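Local coordinates for malate synthase (Haloferax volcanii, PDB 3OYZ), which catalyses the magnesium-dependent Claisen condensation of acetyl-CoA with glyoxylate, and hydrolysis of the malyl-CoA formed, to give malate and CoA in the glyoxylate cycle, at residues Trp46-Glu51 and Ile81-Val86; Phe119-Val124 and Leu151-Ile156; Ser400-Val405 and Arg427-Gly432. All coordinates share one frame; numbering follows the deposited sequence.

Interaction 1 of 3, residues Trp46-Glu51 and Ile81-Val86; sequences WVPDNE and IHPRMV. With ACO (acetyl coenzyme *a), chain B; PYR (pyruvic acid), chain C.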
loop_
_atom_site.group_PDB
_atom_site.type_symbol
_atom_site.label_atom_id
_atom_site.label_comp_id
_atom_site.label_asym_id
_atom_site.label_seq_id
_atom_site.Cartn_x
_atom_site.Cartn_y
_atom_site.Cartn_z
ATOM N N TRP A 46 -4.745 -26.373 -12.352
ATOM C CA TRP A 46 -5.457 -26.205 -13.578
ATOM C C TRP A 46 -6.899 -25.872 -13.244
ATOM O O TRP A 46 -7.496 -26.540 -12.421
ATOM C CB TRP A 46 -5.399 -27.539 -14.392
ATOM C CG TRP A 46 -6.226 -27.416 -15.655
ATOM C CD1 TRP A 46 -6.304 -26.337 -16.486
ATOM C CD2 TRP A 46 -7.122 -28.394 -16.192
ATOM N NE1 TRP A 46 -7.201 -26.584 -17.507
ATOM C CE2 TRP A 46 -7.740 -27.827 -17.316
ATOM C CE3 TRP A 46 -7.452 -29.721 -15.826
ATOM C CZ2 TRP A 46 -8.623 -28.557 -18.153
ATOM C CZ3 TRP A 46 -8.435 -30.406 -16.592
ATOM C CH2 TRP A 46 -8.985 -29.818 -17.743
ATOM N N VAL A 47 -7.455 -24.863 -13.881
ATOM C CA VAL A 47 -8.794 -24.375 -13.555
ATOM C C VAL A 47 -9.761 -24.475 -14.731
ATOM O O VAL A 47 -9.881 -23.553 -15.547
ATOM C CB VAL A 47 -8.644 -22.885 -13.060
ATOM C CG1 VAL A 47 -9.964 -22.332 -12.562
ATOM C CG2 VAL A 47 -7.612 -22.883 -11.942
ATOM N N PRO A 48 -10.512 -25.586 -14.819
ATOM C CA PRO A 48 -11.568 -25.464 -15.809
ATOM C C PRO A 48 -12.539 -24.360 -15.420
ATOM O O PRO A 48 -13.176 -24.447 -14.370
ATOM C CB PRO A 48 -12.322 -26.787 -15.656
ATOM C CG PRO A 48 -11.277 -27.803 -15.243
ATOM C CD PRO A 48 -10.331 -26.978 -14.329
ATOM N N ASP A 49 -12.743 -23.406 -16.295
ATOM C CA ASP A 49 -13.410 -22.181 -15.948
ATOM C C ASP A 49 -14.796 -22.026 -16.452
ATOM O O ASP A 49 -14.951 -21.445 -17.508
ATOM C CB ASP A 49 -12.533 -21.020 -16.391
ATOM C CG ASP A 49 -12.980 -19.688 -15.851
ATOM O OD1 ASP A 49 -13.914 -19.656 -15.039
ATOM O OD2 ASP A 49 -12.437 -18.667 -16.326
ATOM N N ASN A 50 -15.782 -22.376 -15.622
ATOM C CA ASN A 50 -17.169 -22.140 -15.926
ATOM C C ASN A 50 -17.685 -20.725 -15.785
ATOM O O ASN A 50 -18.878 -20.492 -16.010
ATOM C CB ASN A 50 -18.055 -23.103 -15.132
ATOM C CG ASN A 50 -19.230 -23.641 -15.998
ATOM O OD1 ASN A 50 -19.044 -23.980 -17.180
ATOM N ND2 ASN A 50 -20.410 -23.711 -15.423
ATOM N N GLU A 51 -16.803 -19.795 -15.401
ATOM C CA GLU A 51 -17.231 -18.410 -15.205
ATOM C C GLU A 51 -16.776 -17.588 -16.391
ATOM O O GLU A 51 -17.218 -17.924 -17.514
ATOM C CB GLU A 51 -16.711 -17.825 -13.875
ATOM C CG GLU A 51 -17.430 -16.521 -13.528
ATOM C CD GLU A 51 -16.480 -15.402 -13.108
ATOM O OE1 GLU A 51 -15.330 -15.380 -13.552
ATOM O OE2 GLU A 51 -16.871 -14.459 -12.407
ATOM N N ILE A 81 -6.456 -30.113 -9.844
ATOM C CA ILE A 81 -7.590 -29.597 -10.560
ATOM C C ILE A 81 -8.613 -28.879 -9.594
ATOM O O ILE A 81 -9.139 -29.447 -8.642
ATOM C CB ILE A 81 -8.313 -30.716 -11.361
ATOM C CG1 ILE A 81 -7.309 -31.579 -12.203
ATOM C CG2 ILE A 81 -9.466 -30.150 -12.220
ATOM C CD1 ILE A 81 -8.080 -32.633 -13.136
ATOM N N HIS A 82 -8.925 -27.640 -9.912
ATOM C CA HIS A 82 -9.812 -26.804 -9.060
ATOM C C HIS A 82 -10.655 -26.025 -10.025
ATOM O O HIS A 82 -10.266 -24.928 -10.400
ATOM C CB HIS A 82 -8.885 -25.797 -8.309
ATOM C CG HIS A 82 -7.985 -26.414 -7.279
ATOM N ND1 HIS A 82 -8.277 -26.408 -5.929
ATOM C CD2 HIS A 82 -6.730 -26.926 -7.389
ATOM C CE1 HIS A 82 -7.287 -26.974 -5.264
ATOM N NE2 HIS A 82 -6.315 -27.256 -6.125
ATOM N N PRO A 83 -11.860 -26.490 -10.436
ATOM C CA PRO A 83 -12.643 -25.721 -11.380
ATOM C C PRO A 83 -13.253 -24.400 -10.835
ATOM O O PRO A 83 -13.571 -24.339 -9.629
ATOM C CB PRO A 83 -13.841 -26.665 -11.661
ATOM C CG PRO A 83 -13.384 -28.005 -11.401
ATOM C CD PRO A 83 -12.450 -27.816 -10.180
ATOM N N ARG A 84 -13.409 -23.379 -11.659
ATOM C CA ARG A 84 -14.026 -22.120 -11.212
ATOM C C ARG A 84 -15.527 -22.182 -11.487
ATOM O O ARG A 84 -15.934 -22.341 -12.650
ATOM C CB ARG A 84 -13.377 -20.882 -11.868
ATOM C CG ARG A 84 -14.086 -19.517 -11.467
ATOM C CD ARG A 84 -13.174 -18.338 -11.589
ATOM N NE ARG A 84 -13.032 -17.905 -12.987
ATOM C CZ ARG A 84 -12.613 -16.712 -13.386
ATOM N NH1 ARG A 84 -12.281 -15.696 -12.550
ATOM N NH2 ARG A 84 -12.601 -16.486 -14.679
ATOM N N MET A 85 -16.330 -21.969 -10.434
ATOM C CA MET A 85 -17.777 -21.902 -10.496
ATOM C C MET A 85 -18.229 -20.440 -10.603
ATOM O O MET A 85 -17.486 -19.489 -10.268
ATOM C CB MET A 85 -18.342 -22.551 -9.217
ATOM C CG MET A 85 -17.737 -23.929 -9.035
ATOM S SD MET A 85 -18.625 -25.191 -10.063
ATOM C CE MET A 85 -17.637 -25.088 -11.543
ATOM N N VAL A 86 -19.500 -20.235 -10.919
ATOM C CA VAL A 86 -19.958 -18.838 -10.880
ATOM C C VAL A 86 -20.267 -18.426 -9.426
ATOM O O VAL A 86 -20.515 -19.306 -8.604
ATOM C CB VAL A 86 -21.188 -18.541 -11.766
ATOM C CG1 VAL A 86 -20.814 -18.754 -13.244
ATOM C CG2 VAL A 86 -22.369 -19.448 -11.397
HETATM N N1A ACO B . -6.969 -23.876 -22.454
HETATM C C2A ACO B . -6.822 -24.929 -23.282
HETATM N N3A ACO B . -6.279 -24.777 -24.502
HETATM C C4A ACO B . -5.868 -23.577 -24.987
HETATM C C5A ACO B . -6.015 -22.404 -24.098
HETATM C C6A ACO B . -6.640 -22.605 -22.777
HETATM N N6A ACO B . -6.800 -21.492 -22.012
HETATM N N7A ACO B . -5.557 -21.334 -24.760
HETATM C C8A ACO B . -5.167 -21.768 -25.982
HETATM N N9A ACO B . -5.302 -23.095 -26.099
HETATM C C1B ACO B . -4.924 -23.864 -27.328
HETATM C C2B ACO B . -5.303 -23.021 -28.539
HETATM O O2B ACO B . -6.671 -23.266 -28.861
HETATM C C3B ACO B . -4.319 -23.481 -29.596
HETATM O O3B ACO B . -4.874 -24.732 -30.015
HETATM P P3B ACO B . -4.616 -25.474 -31.462
HETATM O O7A ACO B . -3.627 -26.536 -31.005
HETATM O O8A ACO B . -4.097 -24.318 -32.292
HETATM O O9A ACO B . -5.957 -25.977 -31.946
HETATM C C4B ACO B . -3.061 -23.720 -28.777
HETATM O O4B ACO B . -3.506 -24.071 -27.459
HETATM C C5B ACO B . -2.215 -22.458 -28.660
HETATM O O5B ACO B . -3.121 -21.362 -28.522
HETATM P P1A ACO B . -2.647 -19.835 -28.662
HETATM O O1A ACO B . -2.224 -19.432 -30.038
HETATM O O2A ACO B . -1.571 -19.693 -27.624
HETATM O O3A ACO B . -3.845 -18.851 -28.261
HETATM P P2A ACO B . -5.099 -18.590 -29.224
HETATM O O4A ACO B . -5.364 -19.999 -29.646
HETATM O O5A ACO B . -4.808 -17.328 -30.008
HETATM O O6A ACO B . -6.325 -18.107 -28.270
HETATM C CBP ACO B . -7.385 -17.151 -26.267
HETATM C CCP ACO B . -6.253 -17.054 -27.296
HETATM C CDP ACO B . -8.750 -17.068 -26.949
HETATM C CEP ACO B . -7.256 -15.938 -25.355
HETATM C CAP ACO B . -7.362 -18.469 -25.482
HETATM O OAP ACO B . -6.006 -18.621 -25.084
HETATM C C9P ACO B . -8.226 -18.472 -24.238
HETATM O O9P ACO B . -9.456 -18.506 -24.341
HETATM N N8P ACO B . -7.579 -18.402 -23.062
HETATM C C7P ACO B . -8.348 -18.415 -21.824
HETATM C C6P ACO B . -9.088 -17.098 -21.545
HETATM C C5P ACO B . -9.583 -17.216 -20.115
HETATM O O5P ACO B . -9.332 -18.228 -19.464
HETATM N N4P ACO B . -10.228 -16.151 -19.641
HETATM C C3P ACO B . -10.745 -16.035 -18.288
HETATM C C2P ACO B . -9.620 -15.941 -17.255
HETATM S S1P ACO B . -9.380 -14.189 -17.214
HETATM C C ACO B . -10.570 -13.475 -16.260
HETATM O O ACO B . -11.601 -14.035 -15.941
HETATM C CH3 ACO B . -10.333 -12.055 -15.848
HETATM C C PYR C . -10.427 -10.999 -13.375
HETATM O O PYR C . -11.545 -10.438 -13.113
HETATM O OXT PYR C . -9.323 -10.350 -13.473
HETATM C CA PYR C . -10.422 -12.394 -13.410
HETATM O O3 PYR C . -11.520 -13.059 -13.179
HETATM C CB PYR C . -9.152 -13.128 -13.628
#
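At the C-terminal mouth of the TIM barrel, Arg84 reaches from Ile81-Val86 to Asp49 and Glu51 of Trp46-Glu51 and binds acetyl-CoA and pyruvate, which occupies the glyoxylate site. It grips Asp49 side-on: NE gives a nearly straight bond to OD1 (2.8 Å), and NH2 forms a salt bridge to OD2 (2.7 Å) on the syn side of the carboxylate. The two side chains run alongside each other, both with CG anti to the backbone N (chi1 176° in Arg84, -169° in Asp49), and a bend at chi3 turns the arginine chain at NE. Asp49 OD1 also takes the N-H of Glu51 in an Asx turn; this donor and Arg84 NE come to OD1 from opposite faces of the carboxylate. Glu51 OE1 sits over the centre of the guanidinium, 3.0 Å from Arg84 CZ, in a salt bridge of charges alone (OE1 to Arg84 NH2 3.2 Å), since no N-H points at it. At the guanidinium edge, Arg84 NH1 donates to O3 of pyruvate (2.8 Å) and NH2 to the acetyl carbonyl O of acetyl-CoA (2.9 Å). The two carboxylates thus hold the guanidinium that donates to both ligand oxygens, and the cation would be expected to polarise both carbonyls.

The backbones run parallel. His82 N bonds to Trp46 O at 3.1 Å, Arg84 N to Pro48 O, and Asn50 N to Arg84 O. On the Trp46 side, Ile81 CD1 meets the indole at its edge, 4.0 Å from Trp46 CE3, while Pro48 CD lies over the ring. Strand 13-18 flanks strand 45-49 on its other side, with Ser17 bonded to Trp46 NE1. Helix 29-36 packs on Trp46, helix 59-73 receives Pro48 and Ile81, and helix 92-105 touches Met85 and Val86.

Interaction 2 of 3, residues Phe119-Val124 and Leu151-Ile156; sequences FVIPEV and LAMSVI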
loop_
_atom_site.group_PDB
_atom_site.type_symbol
_atom_site.label_atom_id
_atom_site.label_comp_id
_atom_site.label_asym_id
_atom_site.label_seq_id
_atom_site.Cartn_x
_atom_site.Cartn_y
_atom_site.Cartn_z
ATOM N N PHE A 119 -12.441 -25.934 -5.440
ATOM C CA PHE A 119 -13.123 -25.111 -6.414
ATOM C C PHE A 119 -12.648 -23.667 -6.163
ATOM O O PHE A 119 -12.186 -23.342 -5.050
ATOM C CB PHE A 119 -14.644 -25.196 -6.271
ATOM C CG PHE A 119 -15.262 -26.518 -6.749
ATOM C CD1 PHE A 119 -15.598 -26.660 -8.075
ATOM C CD2 PHE A 119 -15.442 -27.596 -5.880
ATOM C CE1 PHE A 119 -16.083 -27.883 -8.554
ATOM C CE2 PHE A 119 -16.001 -28.785 -6.317
ATOM C CZ PHE A 119 -16.264 -28.925 -7.698
ATOM N N VAL A 120 -12.789 -22.836 -7.185
ATOM C CA VAL A 120 -12.330 -21.470 -7.181
ATOM C C VAL A 120 -13.625 -20.656 -7.288
ATOM O O VAL A 120 -14.510 -20.950 -8.124
ATOM C CB VAL A 120 -11.405 -21.160 -8.370
ATOM C CG1 VAL A 120 -11.160 -19.638 -8.465
ATOM C CG2 VAL A 120 -10.106 -22.017 -8.379
ATOM N N ILE A 121 -13.762 -19.691 -6.360
ATOM C CA ILE A 121 -14.907 -18.798 -6.224
ATOM C C ILE A 121 -14.541 -17.353 -6.538
ATOM O O ILE A 121 -13.733 -16.673 -5.845
ATOM C CB ILE A 121 -15.529 -18.938 -4.763
ATOM C CG1 ILE A 121 -15.681 -20.410 -4.364
ATOM C CG2 ILE A 121 -16.841 -18.137 -4.526
ATOM C CD1 ILE A 121 -16.631 -21.279 -5.286
ATOM N N PRO A 122 -15.218 -16.846 -7.573
ATOM C CA PRO A 122 -14.940 -15.524 -8.018
ATOM C C PRO A 122 -15.856 -14.522 -7.287
ATOM O O PRO A 122 -16.842 -14.872 -6.677
ATOM C CB PRO A 122 -15.355 -15.591 -9.488
ATOM C CG PRO A 122 -16.651 -16.420 -9.396
ATOM C CD PRO A 122 -16.153 -17.544 -8.494
ATOM N N GLU A 123 -15.525 -13.258 -7.398
ATOM C CA GLU A 123 -16.359 -12.113 -7.027
ATOM C C GLU A 123 -16.781 -12.074 -5.521
ATOM O O GLU A 123 -17.876 -11.580 -5.250
ATOM C CB GLU A 123 -17.601 -12.058 -7.948
ATOM C CG GLU A 123 -17.306 -11.793 -9.417
ATOM C CD GLU A 123 -16.980 -10.343 -9.661
ATOM O OE1 GLU A 123 -16.831 -10.001 -10.830
ATOM O OE2 GLU A 123 -16.770 -9.523 -8.735
ATOM N N VAL A 124 -15.996 -12.649 -4.611
ATOM C CA VAL A 124 -16.357 -12.698 -3.195
ATOM C C VAL A 124 -16.336 -11.211 -2.686
ATOM O O VAL A 124 -15.751 -10.324 -3.335
ATOM C CB VAL A 124 -15.446 -13.662 -2.421
ATOM C CG1 VAL A 124 -15.632 -15.178 -2.884
ATOM C CG2 VAL A 124 -13.977 -13.216 -2.493
ATOM N N LEU A 151 -12.662 -30.568 0.148
ATOM C CA LEU A 151 -12.558 -29.677 -1.008
ATOM C C LEU A 151 -11.961 -28.297 -0.610
ATOM O O LEU A 151 -12.585 -27.577 0.203
ATOM C CB LEU A 151 -13.962 -29.413 -1.533
ATOM C CG LEU A 151 -14.532 -30.705 -2.164
ATOM C CD1 LEU A 151 -15.907 -30.282 -2.523
ATOM C CD2 LEU A 151 -13.746 -31.020 -3.455
ATOM N N ALA A 152 -10.792 -27.976 -1.165
ATOM C CA ALA A 152 -10.103 -26.695 -0.971
ATOM C C ALA A 152 -10.976 -25.591 -1.555
ATOM O O ALA A 152 -11.674 -25.805 -2.541
ATOM C CB ALA A 152 -8.670 -26.741 -1.626
ATOM N N MET A 153 -11.054 -24.427 -0.906
ATOM C CA MET A 153 -11.677 -23.272 -1.545
ATOM C C MET A 153 -10.594 -22.256 -1.880
ATOM O O MET A 153 -9.785 -21.898 -1.020
ATOM C CB MET A 153 -12.661 -22.612 -0.543
ATOM C CG MET A 153 -13.436 -21.335 -1.083
ATOM S SD MET A 153 -14.552 -20.881 0.341
ATOM C CE MET A 153 -14.601 -19.100 0.181
ATOM N N SER A 154 -10.664 -21.655 -3.056
ATOM C CA SER A 154 -9.715 -20.620 -3.424
ATOM C C SER A 154 -10.618 -19.466 -3.780
ATOM O O SER A 154 -11.728 -19.712 -4.311
ATOM C CB SER A 154 -8.801 -21.017 -4.613
ATOM O OG SER A 154 -7.921 -22.021 -4.094
ATOM N N VAL A 155 -10.179 -18.220 -3.568
ATOM C CA VAL A 155 -11.093 -17.154 -3.928
ATOM C C VAL A 155 -10.368 -16.219 -4.855
ATOM O O VAL A 155 -9.160 -16.001 -4.753
ATOM C CB VAL A 155 -11.645 -16.332 -2.718
ATOM C CG1 VAL A 155 -12.340 -17.280 -1.756
ATOM C CG2 VAL A 155 -10.435 -15.719 -1.936
ATOM N N ILE A 156 -11.112 -15.548 -5.729
ATOM C CA ILE A 156 -10.538 -14.492 -6.522
ATOM C C ILE A 156 -10.794 -13.123 -5.813
ATOM O O ILE A 156 -11.939 -12.848 -5.480
ATOM C CB ILE A 156 -11.291 -14.360 -7.864
ATOM C CG1 ILE A 156 -11.220 -15.658 -8.712
ATOM C CG2 ILE A 156 -10.527 -13.290 -8.707
ATOM C CD1 ILE A 156 -9.906 -16.319 -8.807
HETATM O O HOH W 1 -9.455 -24.260 -4.432
HETATM O O HOH W 2 -13.607 -10.622 -5.102
#
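Phe119 and Ile121 pair with Met153 and Val155 as neighbouring parallel strands of the TIM barrel, joined through helix 127-143 in a beta-alpha-beta crossover. The ladder is regular: Phe119 N bonds to Ala152 O, Ser154 N to Phe119 O, Ile121 N to Ser154 O and Ile156 N to Ile121 O, the last at 2.9 Å. The short strand axes approach to 4.5 Å and cross at -30°.

The closest contact between apolar side chains is Val120 with Ile156. Val120 CG1, anti to the backbone N (chi1 169°), touches Ile156 CD1 at 3.6 Å, and Ile156 CG1 lies against Pro122 CA. Two pairs are looser, both at 4.1 Å: Ile121 CG1 with Met153 CG, the chains crossing at about a right angle, and Phe119 CE2, at the ring edge, with Leu151 CD1. The face carrying Phe119, Ile121, Met153 and Val155 turns to helix 127-143, whose Phe137 touches both Phe119 and Met153.

After Ile121 the paired bonds stop, and Pro122 and Glu123 point away. Glu123 N is bonded to the magnesium ligand Glu158 and its carboxylate to Arg89. Val124 folds back, CG2 lying 3.9 Å from Val155 CB. Mid-ladder, one water donates to Phe119 O (2.9 Å) and bonds Ser154 OG (2.7 Å), which also meets Leu185 N. A second joins the two backbones near Val124, donating to Val124 O and Ile156 O, 2.8 Å from each.

Interaction 3 of 3, residues Ser400-Val405 and Arg427-Gly432; sequences SLFQDV and RAMEVG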
loop_
_atom_site.group_PDB
_atom_site.type_symbol
_atom_site.label_atom_id
_atom_site.label_comp_id
_atom_site.label_asym_id
_atom_site.label_seq_id
_atom_site.Cartn_x
_atom_site.Cartn_y
_atom_site.Cartn_z
ATOM N N SER A 400 -19.227 5.442 -18.664
ATOM C CA SER A 400 -20.089 5.705 -17.515
ATOM C C SER A 400 -19.824 7.068 -16.906
ATOM O O SER A 400 -20.746 7.736 -16.498
ATOM C CB SER A 400 -19.935 4.644 -16.420
ATOM O OG SER A 400 -20.134 3.384 -17.016
ATOM N N LEU A 401 -18.569 7.502 -16.890
ATOM C CA LEU A 401 -18.264 8.813 -16.410
ATOM C C LEU A 401 -18.827 9.857 -17.382
ATOM O O LEU A 401 -19.395 10.841 -16.936
ATOM C CB LEU A 401 -16.754 8.986 -16.282
ATOM C CG LEU A 401 -16.445 10.461 -16.219
ATOM C CD1 LEU A 401 -16.617 11.020 -14.862
ATOM C CD2 LEU A 401 -15.042 10.765 -16.654
ATOM N N PHE A 402 -18.600 9.683 -18.675
ATOM C CA PHE A 402 -19.137 10.650 -19.639
ATOM C C PHE A 402 -20.653 10.765 -19.441
ATOM O O PHE A 402 -21.195 11.849 -19.267
ATOM C CB PHE A 402 -18.832 10.237 -21.094
ATOM C CG PHE A 402 -19.548 11.120 -22.091
ATOM C CD1 PHE A 402 -19.003 12.339 -22.452
ATOM C CD2 PHE A 402 -20.822 10.796 -22.550
ATOM C CE1 PHE A 402 -19.670 13.206 -23.332
ATOM C CE2 PHE A 402 -21.509 11.650 -23.443
ATOM C CZ PHE A 402 -20.954 12.861 -23.795
ATOM N N GLN A 403 -21.351 9.644 -19.419
ATOM C CA GLN A 403 -22.795 9.643 -19.197
ATOM C C GLN A 403 -23.285 10.332 -17.923
ATOM O O GLN A 403 -24.266 11.105 -17.983
ATOM C CB GLN A 403 -23.309 8.208 -19.199
ATOM C CG GLN A 403 -23.279 7.487 -20.554
ATOM C CD GLN A 403 -23.631 6.022 -20.401
ATOM O OE1 GLN A 403 -23.672 5.508 -19.285
ATOM N NE2 GLN A 403 -23.873 5.338 -21.505
ATOM N N ASP A 404 -22.617 10.057 -16.793
ATOM C CA ASP A 404 -22.872 10.744 -15.539
ATOM C C ASP A 404 -22.799 12.246 -15.702
ATOM O O ASP A 404 -23.647 12.942 -15.156
ATOM C CB ASP A 404 -21.887 10.369 -14.413
ATOM C CG ASP A 404 -22.331 10.892 -13.062
ATOM O OD1 ASP A 404 -23.455 10.571 -12.641
ATOM O OD2 ASP A 404 -21.618 11.656 -12.379
ATOM N N VAL A 405 -21.748 12.718 -16.359
ATOM C CA VAL A 405 -21.451 14.113 -16.587
ATOM C C VAL A 405 -22.494 14.761 -17.515
ATOM O O VAL A 405 -23.028 15.816 -17.222
ATOM C CB VAL A 405 -20.072 14.275 -17.238
ATOM C CG1 VAL A 405 -19.971 15.695 -17.795
ATOM C CG2 VAL A 405 -18.935 14.058 -16.237
ATOM N N ARG A 427 -24.291 8.520 -29.515
ATOM C CA ARG A 427 -23.851 7.122 -29.447
ATOM C C ARG A 427 -23.417 6.657 -28.042
ATOM O O ARG A 427 -23.811 5.563 -27.627
ATOM C CB ARG A 427 -22.730 6.869 -30.455
ATOM C CG ARG A 427 -22.563 5.401 -30.786
ATOM C CD ARG A 427 -21.971 5.242 -32.166
ATOM N NE ARG A 427 -20.577 4.820 -32.180
ATOM C CZ ARG A 427 -20.160 3.561 -32.045
ATOM N NH1 ARG A 427 -21.028 2.580 -31.822
ATOM N NH2 ARG A 427 -18.861 3.293 -32.124
ATOM N N ALA A 428 -22.615 7.479 -27.353
ATOM C CA ALA A 428 -22.100 7.252 -25.985
ATOM C C ALA A 428 -23.265 7.134 -25.030
ATOM O O ALA A 428 -23.362 6.169 -24.271
ATOM C CB ALA A 428 -21.231 8.407 -25.529
ATOM N N MET A 429 -24.169 8.107 -25.121
ATOM C CA MET A 429 -25.379 8.061 -24.327
ATOM C C MET A 429 -26.219 6.817 -24.521
ATOM O O MET A 429 -27.068 6.602 -23.674
ATOM C CB MET A 429 -26.240 9.314 -24.468
ATOM C CG MET A 429 -25.542 10.592 -24.071
ATOM S SD MET A 429 -24.747 10.389 -22.448
ATOM C CE MET A 429 -26.073 10.542 -21.269
ATOM N N GLU A 430 -25.949 5.971 -25.515
ATOM C CA GLU A 430 -26.723 4.742 -25.712
ATOM C C GLU A 430 -26.207 3.497 -25.002
ATOM O O GLU A 430 -27.008 2.627 -24.661
ATOM C CB GLU A 430 -26.817 4.341 -27.190
ATOM C CG GLU A 430 -27.340 5.389 -28.162
ATOM C CD GLU A 430 -28.853 5.446 -28.253
ATOM O OE1 GLU A 430 -29.519 5.363 -27.191
ATOM O OE2 GLU A 430 -29.355 5.589 -29.390
ATOM N N VAL A 431 -24.892 3.382 -24.836
ATOM C CA VAL A 431 -24.236 2.176 -24.324
ATOM C C VAL A 431 -24.851 1.656 -23.019
ATOM O O VAL A 431 -25.279 2.468 -22.204
ATOM C CB VAL A 431 -22.747 2.484 -24.084
ATOM C CG1 VAL A 431 -21.991 1.297 -23.516
ATOM C CG2 VAL A 431 -22.111 2.972 -25.359
ATOM N N GLY A 432 -24.875 0.330 -22.833
ATOM C CA GLY A 432 -25.253 -0.373 -21.598
ATOM C C GLY A 432 -26.534 0.051 -20.884
ATOM O O GLY A 432 -27.652 -0.092 -21.398
#
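Gln403 and Met429 mark the closest backbone approach, CA to CA 6.0 Å, between a turn of helix 397-408 and the C-terminal part of helix 422-428 with the turn that follows. Residues 400-405 are helical throughout, whereas 427-432 runs into a type I beta turn from Ala428 to Val431, closed by a bond from Val431 N to Ala428 O.

Gln403 reaches across to this turn. Its chi1 of -69° puts CG anti to the carbonyl carbon; from there the extended chain carries NE2 to the turn, where it donates to Ala428 O (2.9 Å) and to Val431 O (3.3 Å), both acceptors near the amide plane. Ala428 O takes two donors, Gln403 NE2 and Val431 N, from opposite faces of its carbonyl plane.

Next to it, Met429, bent at chi2 and chi3, runs antiparallel alongside Gln403; its SD comes 3.8 Å from Gln403 CG and 3.6 Å from Phe402 CE2. The sulfur approaches the ring obliquely, 71° off its normal. Ala428 CB meets the same ring at CD2, also obliquely.

Met343 of helix 343-358 backs Phe402 and Ala428, while Asp404 forms a salt bridge with Arg8 of a second subunit. The arrangement is a glutamine side chain bridging two carbonyls of a type I turn beside a Met-aromatic contact, in the C-terminal helices away from the active site.

From the N terminus, interaction 1 comes first: strand 45-49 runs into helix 59-73 and returns at strand 80-81, closing a beta-alpha-beta unit, with 81-86 running on from that strand. Interaction 2 repeats the scheme with 119-124 and 151-156 around helix 127-143. The two loops follow in series, and neither nests in nor crosses the other, yet they touch in space: Pro83 O lies 3.0 Å from Val120 N and Met85 N 3.1 Å from Val120 O, probable hydrogen bonds that carry the barrel from one pair to the next. Interaction 3 closes a later loop through helix 413-420, tying together C-terminal helices; its centre is about 33 Å from that of interaction 2.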